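Local coordinates for MaoC-like dehydratase (Phytophthora Capsici, PDB 3KH8), which probably catalyses the reversible hydration of enoyl thioesters, as a hot dog-fold lyase of the MaoC type, at residues A[205-216]-A[287-298]. Numbering follows the deposited sequence.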
# COMPACT_ATOMS: atom_id res chain seq x y z
N ARG A 205 27.54 -8.43 -25.20
CA ARG A 205 26.87 -9.68 -25.51
C ARG A 205 25.38 -9.64 -25.14
O ARG A 205 24.94 -8.77 -24.38
CB ARG A 205 27.57 -10.85 -24.81
CG ARG A 205 27.59 -10.75 -23.28
CD ARG A 205 28.66 -11.66 -22.68
NE ARG A 205 28.59 -11.73 -21.22
CZ ARG A 205 27.74 -12.51 -20.56
NH1 ARG A 205 26.90 -13.28 -21.23
NH2 ARG A 205 27.73 -12.52 -19.24
N GLN A 206 24.62 -10.58 -25.68
CA GLN A 206 23.21 -10.76 -25.35
C GLN A 206 23.08 -10.99 -23.84
O GLN A 206 23.92 -11.68 -23.25
CB GLN A 206 22.68 -11.97 -26.10
CG GLN A 206 21.23 -11.92 -26.50
CD GLN A 206 20.87 -13.05 -27.46
OE1 GLN A 206 21.61 -13.35 -28.40
NE2 GLN A 206 19.74 -13.70 -27.21
N PRO A 207 22.03 -10.43 -23.20
CA PRO A 207 21.83 -10.72 -21.78
C PRO A 207 21.65 -12.22 -21.53
O PRO A 207 21.08 -12.92 -22.37
CB PRO A 207 20.54 -9.97 -21.43
CG PRO A 207 20.42 -8.91 -22.48
CD PRO A 207 21.01 -9.50 -23.72
N ASP A 208 22.16 -12.69 -20.40
CA ASP A 208 22.02 -14.09 -20.01
C ASP A 208 20.60 -14.41 -19.56
O ASP A 208 20.07 -15.48 -19.85
CB ASP A 208 23.01 -14.43 -18.90
CG ASP A 208 24.46 -14.33 -19.36
OD1 ASP A 208 24.73 -14.61 -20.55
OD2 ASP A 208 25.32 -13.96 -18.54
N PHE A 209 19.97 -13.46 -18.88
CA PHE A 209 18.62 -13.63 -18.36
C PHE A 209 17.82 -12.35 -18.54
O PHE A 209 18.37 -11.25 -18.51
CB PHE A 209 18.65 -14.05 -16.88
CG PHE A 209 19.46 -15.29 -16.61
CD1 PHE A 209 18.95 -16.55 -16.92
CD2 PHE A 209 20.73 -15.20 -16.05
CE1 PHE A 209 19.70 -17.71 -16.68
CE2 PHE A 209 21.49 -16.35 -15.81
CZ PHE A 209 20.97 -17.60 -16.12
N ASN A 210 16.51 -12.50 -18.73
CA ASN A 210 15.60 -11.37 -18.85
C ASN A 210 14.38 -11.59 -17.98
O ASN A 210 13.96 -12.73 -17.77
CB ASN A 210 15.16 -11.18 -20.30
CG ASN A 210 16.30 -10.78 -21.22
OD1 ASN A 210 16.74 -9.63 -21.22
ND2 ASN A 210 16.78 -11.73 -22.01
N ASP A 211 13.83 -10.50 -17.46
CA ASP A 211 12.58 -10.53 -16.72
C ASP A 211 11.85 -9.24 -17.08
O ASP A 211 12.47 -8.27 -17.51
CB ASP A 211 12.84 -10.61 -15.21
CG ASP A 211 11.64 -11.15 -14.41
OD1 ASP A 211 10.55 -11.35 -14.99
OD2 ASP A 211 11.79 -11.37 -13.19
N GLU A 212 10.53 -9.24 -16.93
CA GLU A 212 9.77 -8.01 -17.13
C GLU A 212 8.65 -7.88 -16.12
O GLU A 212 8.11 -8.87 -15.64
CB GLU A 212 9.24 -7.90 -18.57
CG GLU A 212 8.22 -8.95 -18.96
CD GLU A 212 7.50 -8.61 -20.26
OE1 GLU A 212 8.15 -8.11 -21.20
OE2 GLU A 212 6.28 -8.85 -20.32
N PHE A 213 8.33 -6.63 -15.81
CA PHE A 213 7.22 -6.33 -14.92
C PHE A 213 6.45 -5.13 -15.46
O PHE A 213 7.02 -4.06 -15.67
CB PHE A 213 7.70 -6.07 -13.49
CG PHE A 213 6.59 -5.68 -12.54
CD1 PHE A 213 5.66 -6.64 -12.12
CD2 PHE A 213 6.45 -4.37 -12.10
CE1 PHE A 213 4.63 -6.29 -11.25
CE2 PHE A 213 5.42 -4.01 -11.24
CZ PHE A 213 4.50 -4.97 -10.82
N LYS A 214 5.16 -5.35 -15.70
CA LYS A 214 4.25 -4.29 -16.11
C LYS A 214 3.86 -3.50 -14.87
O LYS A 214 3.15 -4.01 -14.00
CB LYS A 214 3.02 -4.92 -16.79
CG LYS A 214 1.82 -3.99 -17.05
CD LYS A 214 2.10 -2.95 -18.12
CE LYS A 214 0.81 -2.22 -18.51
NZ LYS A 214 0.33 -1.28 -17.45
N THR A 215 4.34 -2.26 -14.77
CA THR A 215 3.93 -1.40 -13.66
C THR A 215 2.49 -0.91 -13.84
O THR A 215 1.99 -0.85 -14.96
CB THR A 215 4.88 -0.19 -13.45
OG1 THR A 215 4.74 0.74 -14.54
CG2 THR A 215 6.34 -0.64 -13.33
N SER A 216 1.83 -0.59 -12.73
CA SER A 216 0.50 0.00 -12.76
C SER A 216 0.61 1.49 -13.09
O SER A 216 1.58 2.14 -12.70
CB SER A 216 -0.18 -0.18 -11.40
OG SER A 216 -1.33 0.63 -11.30
N PRO A 287 4.71 5.70 -14.71
CA PRO A 287 3.88 4.63 -14.15
C PRO A 287 2.95 4.09 -15.23
O PRO A 287 2.35 4.86 -15.98
CB PRO A 287 3.06 5.34 -13.06
CG PRO A 287 3.79 6.61 -12.78
CD PRO A 287 4.45 7.00 -14.07
N GLY A 288 2.87 2.76 -15.34
CA GLY A 288 2.12 2.13 -16.42
C GLY A 288 3.01 1.47 -17.45
O GLY A 288 2.56 0.60 -18.20
N GLU A 289 4.27 1.88 -17.51
CA GLU A 289 5.22 1.32 -18.46
C GLU A 289 5.78 -0.01 -17.97
O GLU A 289 5.79 -0.29 -16.76
CB GLU A 289 6.35 2.32 -18.76
CG GLU A 289 5.86 3.57 -19.48
CD GLU A 289 6.99 4.46 -19.98
OE1 GLU A 289 7.94 4.73 -19.21
OE2 GLU A 289 6.91 4.90 -21.14
N THR A 290 6.23 -0.83 -18.92
CA THR A 290 6.80 -2.14 -18.62
C THR A 290 8.31 -2.04 -18.41
O THR A 290 9.03 -1.54 -19.29
CB THR A 290 6.49 -3.16 -19.75
OG1 THR A 290 5.08 -3.22 -19.96
CG2 THR A 290 7.00 -4.56 -19.39
N ILE A 291 8.77 -2.50 -17.25
CA ILE A 291 10.19 -2.47 -16.92
C ILE A 291 10.83 -3.83 -17.17
O ILE A 291 10.48 -4.82 -16.51
CB ILE A 291 10.45 -2.02 -15.46
CG1 ILE A 291 9.98 -0.58 -15.25
CG2 ILE A 291 11.95 -2.17 -15.11
CD1 ILE A 291 10.05 -0.09 -13.78
N GLN A 292 11.75 -3.87 -18.13
CA GLN A 292 12.52 -5.08 -18.44
C GLN A 292 13.86 -5.03 -17.73
O GLN A 292 14.58 -4.03 -17.84
CB GLN A 292 12.79 -5.18 -19.95
CG GLN A 292 11.56 -5.31 -20.84
CD GLN A 292 11.90 -5.11 -22.31
OE1 GLN A 292 12.55 -4.13 -22.69
NE2 GLN A 292 11.45 -6.03 -23.15
N THR A 293 14.19 -6.10 -17.02
CA THR A 293 15.51 -6.20 -16.40
C THR A 293 16.40 -7.16 -17.20
O THR A 293 16.09 -8.35 -17.33
CB THR A 293 15.41 -6.62 -14.90
OG1 THR A 293 14.58 -5.69 -14.20
CG2 THR A 293 16.79 -6.63 -14.25
N ARG A 294 17.48 -6.61 -17.76
CA ARG A 294 18.46 -7.40 -18.52
C ARG A 294 19.60 -7.79 -17.59
O ARG A 294 20.20 -6.93 -16.95
CB ARG A 294 19.06 -6.58 -19.66
CG ARG A 294 18.07 -5.96 -20.62
CD ARG A 294 18.79 -4.97 -21.52
NE ARG A 294 17.95 -4.56 -22.65
CZ ARG A 294 18.20 -3.51 -23.43
NH1 ARG A 294 19.26 -2.75 -23.22
NH2 ARG A 294 17.38 -3.23 -24.43
N MET A 295 19.91 -9.09 -17.52
CA MET A 295 20.90 -9.58 -16.57
C MET A 295 22.05 -10.36 -17.21
O MET A 295 21.83 -11.25 -18.04
CB MET A 295 20.22 -10.40 -15.46
CG MET A 295 19.23 -9.58 -14.62
SD MET A 295 18.10 -10.58 -13.62
CE MET A 295 16.91 -11.14 -14.84
N TRP A 296 23.27 -10.00 -16.83
CA TRP A 296 24.48 -10.65 -17.32
C TRP A 296 25.24 -11.29 -16.15
O TRP A 296 25.73 -10.59 -15.26
CB TRP A 296 25.41 -9.65 -18.01
CG TRP A 296 24.93 -9.11 -19.34
CD1 TRP A 296 25.23 -9.60 -20.58
CD2 TRP A 296 24.11 -7.95 -19.56
NE1 TRP A 296 24.64 -8.83 -21.56
CE2 TRP A 296 23.95 -7.81 -20.96
CE3 TRP A 296 23.49 -7.01 -18.71
CZ2 TRP A 296 23.19 -6.77 -21.53
CZ3 TRP A 296 22.74 -5.99 -19.27
CH2 TRP A 296 22.59 -5.88 -20.67
N GLN A 297 25.30 -12.62 -16.16
CA GLN A 297 26.10 -13.38 -15.19
C GLN A 297 27.58 -13.18 -15.51
O GLN A 297 28.02 -13.45 -16.63
CB GLN A 297 25.71 -14.86 -15.24
CG GLN A 297 26.57 -15.81 -14.39
CD GLN A 297 26.37 -15.62 -12.89
OE1 GLN A 297 27.20 -15.03 -12.21
NE2 GLN A 297 25.25 -16.12 -12.38
N GLU A 298 28.34 -12.69 -14.53
CA GLU A 298 29.77 -12.49 -14.72
C GLU A 298 30.62 -13.44 -13.87
O GLU A 298 31.85 -13.39 -13.89
CB GLU A 298 30.16 -11.03 -14.45
CG GLU A 298 29.59 -10.04 -15.47
CD GLU A 298 30.19 -10.21 -16.85
OE1 GLU A 298 31.33 -9.73 -17.07
OE2 GLU A 298 29.53 -10.80 -17.73
O HOH W 1 11.89 -6.56 -14.70
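The indole of Trp-296 carries Pro-207 CA over one face, a CH-pi contact 3.7 Å from the centroid of its five-membered ring, while Pro-207 CG packs on CZ2. At the indole edge NE1 donates a 2.8 Å hydrogen bond to Arg-205 O, which lies close to the ring plane. The Arg-205 guanidinium stands almost upright to the indole (83°), with Trp-296 CD1 over one of its faces. Its edge meets two acids: NH1 and NH2 grip Asp-208 end-on, and NH2 also reaches Glu-298 OE2 at 2.9 Å in an almost straight bond (178°). Asp-208 OD2 turns its anti lone pair to Gln-297 N, 2.7 Å away. Asp-208 and Phe-209 share Met-295 as their partner, a classic beta bulge, beyond which strands 209-214 and 290-297 pair antiparallel as far as Phe-213 with Ile-291. At the far end a chi1 of 69° turns Thr-215 OG1 to segment 287-298, where it gives a hydrogen bond to Glu-289 O and takes one from Gly-288 N. Strand 290-297 pairs on its other side with strand 302-309, and helix 251-266 covers the face bearing Phe-209, Asp-211 and Ile-291, as in a hot dog fold. With two carboxylates around one guanidinium, the charges at the bulged end probably balance in part, and the shared arginine should ease repulsion between Asp-208 and Glu-298.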